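Local coordinates for protein membrane-bound lytic murein transglycosylase A (Burkholderia pseudomallei, PDB 6QK4) that probably cleaves the glycosidic bond between MurNAc and GlcNAc in peptidoglycan as an exolytic transglycosylase, leaving a 1,6-anhydro bond on the MurNAc residue, at residues V156-P161 against G173-D178; D160-F165 against A220-N225; M294-L299 against M335-R340. All coordinates share one frame; numbering follows the deposited sequence.

Contact 1. Residues V156-P161 against G173-D178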
loop_
_atom_site.group_PDB
_atom_site.type_symbol
_atom_site.label_atom_id
_atom_site.label_comp_id
_atom_site.label_asym_id
_atom_site.label_seq_id
_atom_site.Cartn_x
_atom_site.Cartn_y
_atom_site.Cartn_z
ATOM N N VAL A 156 -19.671 8.273 -9.427
ATOM C CA VAL A 156 -18.912 8.042 -10.651
ATOM C C VAL A 156 -19.199 6.607 -11.084
ATOM O O VAL A 156 -19.674 5.779 -10.279
ATOM C CB VAL A 156 -17.404 8.295 -10.373
ATOM C CG1 VAL A 156 -16.851 7.262 -9.376
ATOM C CG2 VAL A 156 -16.590 8.281 -11.632
ATOM N N TRP A 157 -18.918 6.293 -12.352
ATOM C CA TRP A 157 -19.199 4.974 -12.909
ATOM C C TRP A 157 -17.907 4.273 -13.337
ATOM O O TRP A 157 -17.143 4.828 -14.121
ATOM C CB TRP A 157 -20.154 5.089 -14.106
ATOM C CG TRP A 157 -21.447 5.735 -13.737
ATOM C CD1 TRP A 157 -21.706 7.092 -13.614
ATOM C CD2 TRP A 157 -22.648 5.065 -13.419
ATOM N NE1 TRP A 157 -23.020 7.284 -13.244
ATOM C CE2 TRP A 157 -23.620 6.053 -13.122
ATOM C CE3 TRP A 157 -23.011 3.710 -13.357
ATOM C CZ2 TRP A 157 -24.923 5.723 -12.765
ATOM C CZ3 TRP A 157 -24.308 3.387 -13.012
ATOM C CH2 TRP A 157 -25.251 4.387 -12.720
ATOM N N VAL A 158 -17.685 3.037 -12.860
ATOM C CA VAL A 158 -16.431 2.376 -13.187
ATOM C C VAL A 158 -16.659 1.138 -14.071
ATOM O O VAL A 158 -17.790 0.770 -14.416
ATOM C CB VAL A 158 -15.621 2.047 -11.894
ATOM C CG1 VAL A 158 -15.350 3.298 -11.091
ATOM C CG2 VAL A 158 -16.378 0.989 -10.982
ATOM N N ASP A 159 -15.530 0.513 -14.418
ATOM C CA ASP A 159 -15.249 -0.473 -15.453
ATOM C C ASP A 159 -15.644 -1.883 -15.069
ATOM O O ASP A 159 -15.885 -2.728 -15.943
ATOM C CB ASP A 159 -13.715 -0.507 -15.631
ATOM C CG ASP A 159 -13.326 -0.390 -17.008
ATOM O OD1 ASP A 159 -14.257 -0.262 -17.827
ATOM O OD2 ASP A 159 -12.129 -0.456 -17.283
ATOM N N ASP A 160 -15.650 -2.170 -13.770
ATOM C CA ASP A 160 -15.604 -3.540 -13.325
ATOM C C ASP A 160 -16.272 -3.618 -11.954
ATOM O O ASP A 160 -15.938 -2.807 -11.071
ATOM C CB ASP A 160 -14.147 -3.995 -13.241
ATOM C CG ASP A 160 -14.023 -5.462 -12.970
ATOM O OD1 ASP A 160 -14.358 -5.881 -11.853
ATOM O OD2 ASP A 160 -13.624 -6.193 -13.899
ATOM N N PRO A 161 -17.175 -4.574 -11.730
ATOM C CA PRO A 161 -17.904 -4.616 -10.444
ATOM C C PRO A 161 -17.045 -5.261 -9.363
ATOM O O PRO A 161 -17.228 -4.956 -8.177
ATOM C CB PRO A 161 -19.165 -5.437 -10.773
ATOM C CG PRO A 161 -18.742 -6.329 -11.886
ATOM C CD PRO A 161 -17.727 -5.513 -12.714
ATOM N N GLY A 173 -9.337 5.264 -2.820
ATOM C CA GLY A 173 -8.500 4.966 -3.979
ATOM C C GLY A 173 -8.666 6.043 -5.027
ATOM O O GLY A 173 -9.162 7.135 -4.738
ATOM N N ARG A 174 -8.240 5.739 -6.238
ATOM C CA ARG A 174 -8.266 6.750 -7.282
ATOM C C ARG A 174 -8.949 6.185 -8.525
ATOM O O ARG A 174 -8.846 4.995 -8.829
ATOM C CB ARG A 174 -6.841 7.246 -7.591
ATOM C CG ARG A 174 -6.402 7.070 -8.995
ATOM C CD ARG A 174 -4.902 7.226 -9.127
ATOM N NE ARG A 174 -4.220 7.620 -7.903
ATOM C CZ ARG A 174 -3.003 8.156 -7.911
ATOM N NH1 ARG A 174 -2.381 8.341 -9.073
ATOM N NH2 ARG A 174 -2.404 8.499 -6.775
ATOM N N VAL A 175 -9.687 7.040 -9.223
ATOM C CA VAL A 175 -10.420 6.634 -10.420
ATOM C C VAL A 175 -9.889 7.451 -11.599
ATOM O O VAL A 175 -9.995 8.684 -11.605
ATOM C CB VAL A 175 -11.934 6.841 -10.251
ATOM C CG1 VAL A 175 -12.664 6.317 -11.500
ATOM C CG2 VAL A 175 -12.424 6.083 -9.006
ATOM N N VAL A 176 -9.285 6.769 -12.565
ATOM C CA VAL A 176 -8.832 7.425 -13.786
ATOM C C VAL A 176 -10.052 7.573 -14.682
ATOM O O VAL A 176 -10.649 6.568 -15.069
ATOM C CB VAL A 176 -7.741 6.603 -14.476
ATOM C CG1 VAL A 176 -7.405 7.223 -15.810
ATOM C CG2 VAL A 176 -6.512 6.524 -13.575
ATOM N N LEU A 177 -10.449 8.820 -14.967
ATOM C CA LEU A 177 -11.684 9.071 -15.718
ATOM C C LEU A 177 -11.417 9.217 -17.210
ATOM O O LEU A 177 -10.325 9.621 -17.626
ATOM C CB LEU A 177 -12.394 10.333 -15.238
ATOM C CG LEU A 177 -12.841 10.354 -13.779
ATOM C CD1 LEU A 177 -13.287 11.760 -13.382
ATOM C CD2 LEU A 177 -13.956 9.354 -13.553
ATOM N N ASP A 178 -12.459 8.953 -18.011
ATOM C CA ASP A 178 -12.291 8.953 -19.462
ATOM C C ASP A 178 -12.104 10.361 -20.005
ATOM O O ASP A 178 -11.700 10.505 -21.163
ATOM C CB ASP A 178 -13.466 8.259 -20.158
ATOM C CG ASP A 178 -14.799 8.994 -19.966
ATOM O OD1 ASP A 178 -14.894 9.898 -19.106
ATOM O OD2 ASP A 178 -15.757 8.645 -20.676
#

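Contact 2. Residues D160-F165 against A220-N225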
loop_
_atom_site.group_PDB
_atom_site.type_symbol
_atom_site.label_atom_id
_atom_site.label_comp_id
_atom_site.label_asym_id
_atom_site.label_seq_id
_atom_site.Cartn_x
_atom_site.Cartn_y
_atom_site.Cartn_z
ATOM N N ASP A 160 -15.650 -2.170 -13.770
ATOM C CA ASP A 160 -15.604 -3.540 -13.325
ATOM C C ASP A 160 -16.272 -3.618 -11.954
ATOM O O ASP A 160 -15.938 -2.807 -11.071
ATOM C CB ASP A 160 -14.147 -3.995 -13.241
ATOM C CG ASP A 160 -14.023 -5.462 -12.970
ATOM O OD1 ASP A 160 -14.358 -5.881 -11.853
ATOM O OD2 ASP A 160 -13.624 -6.193 -13.899
ATOM N N PRO A 161 -17.175 -4.574 -11.730
ATOM C CA PRO A 161 -17.904 -4.616 -10.444
ATOM C C PRO A 161 -17.045 -5.261 -9.363
ATOM O O PRO A 161 -17.228 -4.956 -8.177
ATOM C CB PRO A 161 -19.165 -5.437 -10.773
ATOM C CG PRO A 161 -18.742 -6.329 -11.886
ATOM C CD PRO A 161 -17.727 -5.513 -12.714
ATOM N N ILE A 162 -16.100 -6.116 -9.770
ATOM C CA ILE A 162 -15.151 -6.717 -8.823
ATOM C C ILE A 162 -14.160 -5.676 -8.314
ATOM O O ILE A 162 -13.888 -5.595 -7.109
ATOM C CB ILE A 162 -14.404 -7.917 -9.452
ATOM C CG1 ILE A 162 -15.380 -8.948 -10.032
ATOM C CG2 ILE A 162 -13.430 -8.549 -8.434
ATOM C CD1 ILE A 162 -16.142 -9.715 -8.994
ATOM N N GLU A 163 -13.621 -4.837 -9.211
ATOM C CA GLU A 163 -12.801 -3.717 -8.755
ATOM C C GLU A 163 -13.563 -2.773 -7.828
ATOM O O GLU A 163 -12.993 -2.269 -6.857
ATOM C CB GLU A 163 -12.245 -2.940 -9.944
ATOM C CG GLU A 163 -11.393 -3.800 -10.851
ATOM C CD GLU A 163 -10.767 -3.053 -12.021
ATOM O OE1 GLU A 163 -10.622 -1.825 -11.960
ATOM O OE2 GLU A 163 -10.397 -3.733 -13.013
ATOM N N ALA A 164 -14.830 -2.464 -8.148
ATOM C CA ALA A 164 -15.629 -1.611 -7.273
ATOM C C ALA A 164 -15.760 -2.229 -5.885
ATOM O O ALA A 164 -15.630 -1.546 -4.865
ATOM C CB ALA A 164 -17.030 -1.405 -7.888
ATOM N N PHE A 165 -16.032 -3.526 -5.845
ATOM C CA PHE A 165 -16.139 -4.259 -4.595
ATOM C C PHE A 165 -14.865 -4.150 -3.780
ATOM O O PHE A 165 -14.912 -3.932 -2.568
ATOM C CB PHE A 165 -16.435 -5.715 -4.919
ATOM C CG PHE A 165 -16.662 -6.573 -3.731
ATOM C CD1 PHE A 165 -15.580 -7.178 -3.066
ATOM C CD2 PHE A 165 -17.978 -6.814 -3.281
ATOM C CE1 PHE A 165 -15.791 -8.024 -1.959
ATOM C CE2 PHE A 165 -18.212 -7.687 -2.176
ATOM C CZ PHE A 165 -17.123 -8.283 -1.532
ATOM N N ALA A 220 -11.269 -13.586 -12.720
ATOM C CA ALA A 220 -11.290 -14.574 -13.786
ATOM C C ALA A 220 -12.546 -15.423 -13.676
ATOM O O ALA A 220 -13.259 -15.648 -14.668
ATOM C CB ALA A 220 -10.026 -15.433 -13.733
ATOM N N TRP A 221 -12.849 -15.870 -12.455
ATOM C CA TRP A 221 -14.081 -16.613 -12.207
ATOM C C TRP A 221 -15.315 -15.820 -12.627
ATOM O O TRP A 221 -16.268 -16.391 -13.167
ATOM C CB TRP A 221 -14.165 -16.981 -10.730
ATOM C CG TRP A 221 -15.346 -17.833 -10.413
ATOM C CD1 TRP A 221 -15.389 -19.206 -10.339
ATOM C CD2 TRP A 221 -16.666 -17.373 -10.103
ATOM N NE1 TRP A 221 -16.666 -19.627 -10.015
ATOM C CE2 TRP A 221 -17.467 -18.520 -9.865
ATOM C CE3 TRP A 221 -17.254 -16.103 -10.013
ATOM C CZ2 TRP A 221 -18.818 -18.423 -9.533
ATOM C CZ3 TRP A 221 -18.597 -16.009 -9.686
ATOM C CH2 TRP A 221 -19.359 -17.160 -9.446
ATOM N N ALA A 222 -15.330 -14.516 -12.343
ATOM C CA ALA A 222 -16.436 -13.653 -12.754
ATOM C C ALA A 222 -16.550 -13.585 -14.272
ATOM O O ALA A 222 -17.663 -13.626 -14.817
ATOM C CB ALA A 222 -16.246 -12.251 -12.169
ATOM N N ARG A 223 -15.406 -13.460 -14.961
ATOM C CA ARG A 223 -15.362 -13.530 -16.421
ATOM C C ARG A 223 -15.965 -14.829 -16.935
ATOM O O ARG A 223 -16.638 -14.851 -17.977
ATOM C CB ARG A 223 -13.914 -13.416 -16.896
ATOM C CG ARG A 223 -13.738 -12.670 -18.193
ATOM C CD ARG A 223 -13.732 -11.177 -17.920
ATOM N NE ARG A 223 -12.437 -10.697 -17.438
ATOM C CZ ARG A 223 -12.212 -10.216 -16.216
ATOM N NH1 ARG A 223 -13.196 -10.146 -15.326
ATOM N NH2 ARG A 223 -10.998 -9.800 -15.883
ATOM N N ALA A 224 -15.721 -15.930 -16.221
ATOM C CA ALA A 224 -16.249 -17.223 -16.631
ATOM C C ALA A 224 -17.733 -17.381 -16.317
ATOM O O ALA A 224 -18.425 -18.120 -17.024
ATOM C CB ALA A 224 -15.456 -18.342 -15.957
ATOM N N ASN A 225 -18.238 -16.710 -15.275
ATOM C CA ASN A 225 -19.598 -16.927 -14.769
ATOM C C ASN A 225 -20.356 -15.606 -14.676
ATOM O O ASN A 225 -20.852 -15.237 -13.607
ATOM C CB ASN A 225 -19.551 -17.616 -13.404
ATOM C CG ASN A 225 -18.789 -18.950 -13.430
ATOM O OD1 ASN A 225 -19.389 -20.029 -13.468
ATOM N ND2 ASN A 225 -17.461 -18.873 -13.422
#

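Contact 3. Residues M294-L299 against M335-R340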
loop_
_atom_site.group_PDB
_atom_site.type_symbol
_atom_site.label_atom_id
_atom_site.label_comp_id
_atom_site.label_asym_id
_atom_site.label_seq_id
_atom_site.Cartn_x
_atom_site.Cartn_y
_atom_site.Cartn_z
ATOM N N MET A 294 4.275 -14.039 -2.387
ATOM C CA MET A 294 3.720 -15.260 -2.992
ATOM C C MET A 294 4.783 -16.304 -3.264
ATOM O O MET A 294 4.534 -17.512 -3.122
ATOM C CB MET A 294 2.968 -14.951 -4.297
ATOM C CG MET A 294 2.085 -13.712 -4.221
ATOM S SD MET A 294 0.466 -14.141 -3.563
ATOM C CE MET A 294 -0.631 -13.678 -4.887
ATOM N N THR A 295 5.979 -15.859 -3.589
ATOM C CA THR A 295 7.057 -16.794 -3.883
ATOM C C THR A 295 7.951 -17.055 -2.699
ATOM O O THR A 295 8.790 -17.969 -2.763
ATOM C CB THR A 295 7.951 -16.255 -4.979
ATOM O OG1 THR A 295 8.560 -15.050 -4.477
ATOM C CG2 THR A 295 7.098 -15.939 -6.232
ATOM N N ASN A 296 7.882 -16.219 -1.646
ATOM C CA ASN A 296 8.741 -16.332 -0.478
ATOM C C ASN A 296 10.217 -16.087 -0.791
ATOM O O ASN A 296 11.078 -16.391 0.017
ATOM C CB ASN A 296 8.561 -17.688 0.223
ATOM C CG ASN A 296 8.944 -17.627 1.705
ATOM O OD1 ASN A 296 8.558 -16.699 2.430
ATOM N ND2 ASN A 296 9.697 -18.622 2.157
ATOM N N ALA A 297 10.550 -15.488 -1.929
ATOM C CA ALA A 297 11.958 -15.223 -2.193
ATOM C C ALA A 297 12.457 -14.006 -1.380
ATOM O O ALA A 297 11.659 -13.142 -0.987
ATOM C CB ALA A 297 12.151 -14.935 -3.677
ATOM N N PRO A 298 13.760 -13.898 -1.128
ATOM C CA PRO A 298 14.261 -12.710 -0.421
ATOM C C PRO A 298 13.918 -11.405 -1.112
ATOM O O PRO A 298 14.009 -11.285 -2.343
ATOM C CB PRO A 298 15.771 -12.882 -0.394
ATOM C CG PRO A 298 15.934 -14.434 -0.496
ATOM C CD PRO A 298 14.804 -14.928 -1.317
ATOM N N LEU A 299 13.617 -10.399 -0.276
ATOM C CA LEU A 299 13.273 -9.043 -0.717
ATOM C C LEU A 299 14.106 -8.099 0.149
ATOM O O LEU A 299 13.866 -7.979 1.355
ATOM C CB LEU A 299 11.768 -8.784 -0.563
ATOM C CG LEU A 299 11.335 -7.342 -0.936
ATOM C CD1 LEU A 299 11.706 -7.053 -2.356
ATOM C CD2 LEU A 299 9.790 -7.433 -0.820
ATOM N N MET A 335 0.866 -10.074 2.042
ATOM C CA MET A 335 2.168 -9.808 2.663
ATOM C C MET A 335 2.025 -9.844 4.185
ATOM O O MET A 335 1.311 -9.024 4.787
ATOM C CB MET A 335 2.775 -8.464 2.197
ATOM C CG MET A 335 4.453 -8.554 2.170
ATOM S SD MET A 335 4.881 -6.921 2.024
ATOM C CE MET A 335 6.673 -7.398 2.134
ATOM N N LYS A 336 2.774 -10.756 4.820
ATOM C CA LYS A 336 2.765 -10.862 6.278
ATOM C C LYS A 336 4.027 -11.627 6.628
ATOM O O LYS A 336 4.007 -12.856 6.827
ATOM C CB LYS A 336 1.497 -11.575 6.778
ATOM C CG LYS A 336 1.307 -11.439 8.295
ATOM C CD LYS A 336 0.003 -12.099 8.849
ATOM C CE LYS A 336 0.209 -12.267 10.378
ATOM N NZ LYS A 336 -1.071 -12.281 11.121
ATOM N N GLN A 337 5.161 -10.921 6.547
ATOM C CA GLN A 337 6.484 -11.531 6.433
ATOM C C GLN A 337 7.373 -11.093 7.581
ATOM O O GLN A 337 7.366 -9.917 7.974
ATOM C CB GLN A 337 7.206 -11.137 5.091
ATOM C CG GLN A 337 6.306 -11.078 3.860
ATOM C CD GLN A 337 5.681 -12.444 3.528
ATOM O OE1 GLN A 337 4.425 -12.620 3.484
ATOM N NE2 GLN A 337 6.552 -13.451 3.337
ATOM N N ASN A 338 8.214 -12.036 8.044
ATOM C CA ASN A 338 9.260 -11.613 8.980
ATOM C C ASN A 338 10.225 -10.671 8.273
ATOM O O ASN A 338 10.483 -10.804 7.062
ATOM C CB ASN A 338 10.066 -12.795 9.480
ATOM C CG ASN A 338 11.018 -12.418 10.594
ATOM O OD1 ASN A 338 10.639 -11.706 11.553
ATOM N ND2 ASN A 338 12.305 -12.887 10.456
ATOM N N GLY A 339 10.760 -9.722 9.062
ATOM C CA GLY A 339 11.670 -8.712 8.528
ATOM C C GLY A 339 12.715 -8.211 9.509
ATOM O O GLY A 339 12.601 -8.377 10.728
ATOM N N ARG A 340 13.745 -7.594 8.933
ATOM C CA ARG A 340 14.840 -6.921 9.664
ATOM C C ARG A 340 15.050 -5.507 9.103
ATOM O O ARG A 340 14.891 -5.251 7.890
ATOM C CB ARG A 340 16.150 -7.690 9.522
ATOM C CG ARG A 340 16.121 -9.047 10.199
ATOM C CD ARG A 340 16.032 -8.910 11.723
ATOM N NE ARG A 340 15.960 -10.246 12.367
ATOM C CZ ARG A 340 17.014 -11.035 12.677
ATOM N NH1 ARG A 340 18.274 -10.674 12.365
ATOM N NH2 ARG A 340 16.756 -12.248 13.240
HETATM O O HOH W 1 6.063 -16.212 2.160
#

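Contact 1. Residues V156-P161 against G173-D178
This is a buried, wholly apolar contact between two nearly perpendicular strands within the MltA-specific insert domain. V156 and V158 on one strand meet V175 and L177 on the other. The axes of 156-158 and 173-177 run at 83° and come within 8.8 Å, so the two strands meet through side chains and not as neighbours in a ladder. The tight point is between methyls: V156 CG2 lies 3.4 Å from L177 CD2, closer than usual for two carbons. V156 points that methyl across because CG2 stands anti to the backbone N, while CG1 sits between N and the carbonyl carbon (chi1 65°). V158 CG1 meets V175 CG1 at 4.1 Å, the two side chains crossing at about a right angle. V175 CG1 also lies 4.4 Å from V156 CG2, so one valine methyl faces both valines of the other strand. Strand 101-114 pairs with both strands, antiparallel to 154-158 and parallel to 173-177. M183 of strand 182-190 touches both V156 and L177, and L125 of strand 123-126 also packs on V156. The contact is thus part of a buried apolar layer where strands 101-114, 123-126 and 182-190 meet these two.

Contact 2. Residues D160-F165 against A220-N225
I162, in the first turn of helix 161-170, packs on A222 near the C-terminal end of helix 215-224. The CB of I162 heads toward the opposing helix and branches there. CG1 is set anti to the carbonyl carbon (chi1 -54°) and comes 4.0 Å from A222 CB. The chain then bends at chi2 (-71°), which keeps CD1 beside the same methyl, at 4.1 Å from A222 CB. Two carbons of the isoleucine therefore rest on one alanine CB. The CA atoms of I162 and A222 are 8.1 Å apart here.

Beside this apolar pair lies a looser charged one. D160 OD2 is 4.2 Å from R223 NH1, beyond salt-bridge range. The oxygen lies well out of the guanidinium plane, and no N-H points at it. Attraction between the charges is probably modest, as the arginine is exposed and poorly ordered. D160 also serves as the N-cap of helix 161-170. Its OD1 accepts from E163 N at 2.9 Å on the anti side of the carboxylate but well out of its plane, and from I162 N in a weaker, bent bond.

N225 closes the other helix. Its ND2 donates to W221 O at 2.8 Å, almost straight at 174°, on a lone pair in the carbonyl plane. The same ND2 sits over one face of the W221 ring, toward its rim.

Helix 229-234 covers the apolar side, with L233 on I162 and F165 and V229 on A222, while helix 198-204 adds I198 against F165 and L202 against W221. Beyond helix 161-170 lies strand 123-126, with Y123 on P161 and L125 on A164. The contact thus joins the start of one helix to the end of another within a helical cluster beside the insert-domain strands.

Contact 3. Residues M294-L299 against M335-R340
The flat groups here are the amides of N296 and Q337, turned 69° against each other. They meet obliquely, and N296 OD1 stands 3.9 Å from Q337 NE2, too far for a direct bond. A water bridges them instead. It donates to N296 OD1 at 2.6 Å and accepts from Q337 NE2 at 3.0 Å. At the other end of the Q337 amide, OE1 takes the backbone N of the preceding residue, K336, at 2.8 Å, with the donor tilted 18° from the carbonyl plane. The bend at chi2 (-62°) folds the chain back to allow this. Q337 NE2 also bonds T291 OG1, so both ends of the amide are fixed. Nearby, T295 OG1 accepts from A297 N, forming an ST turn ahead of strand 298-307. L299 CD2 meets M335 CE at 4.3 Å, the apolar part of the contact. The contact joins the lead-in of one strand to the start of another in the 3D domain range, whose family belongs to the double-psi beta-barrel clan. Strand 285-291 pairs antiparallel with both 298-307 and 336-346, and its T290 touches both L299 and Q337. Y320 of strand 317-324 packs against both L299 and M335.

Contacts 1 and 2 belong to the MltA-specific insert range; contact 3 lies in the 3D range, on the opposite side of the chain's centre from contact 1. Contact 1 is fully buried and apolar. Contacts 2 and 3 are partly buried, each setting an apolar pair beside a more exposed polar pair: loose opposite charges in contact 2, water-bridged amides in contact 3. Contacts 1 and 2 share D160 and P161, where strand 154-158 runs on into helix 161-170, and they touch through V158 CG2 and A164 CB, 4.0 Å apart. Contact 3 stands apart, its nearest atoms about 17 Å from contact 1 and about 13 Å from contact 2.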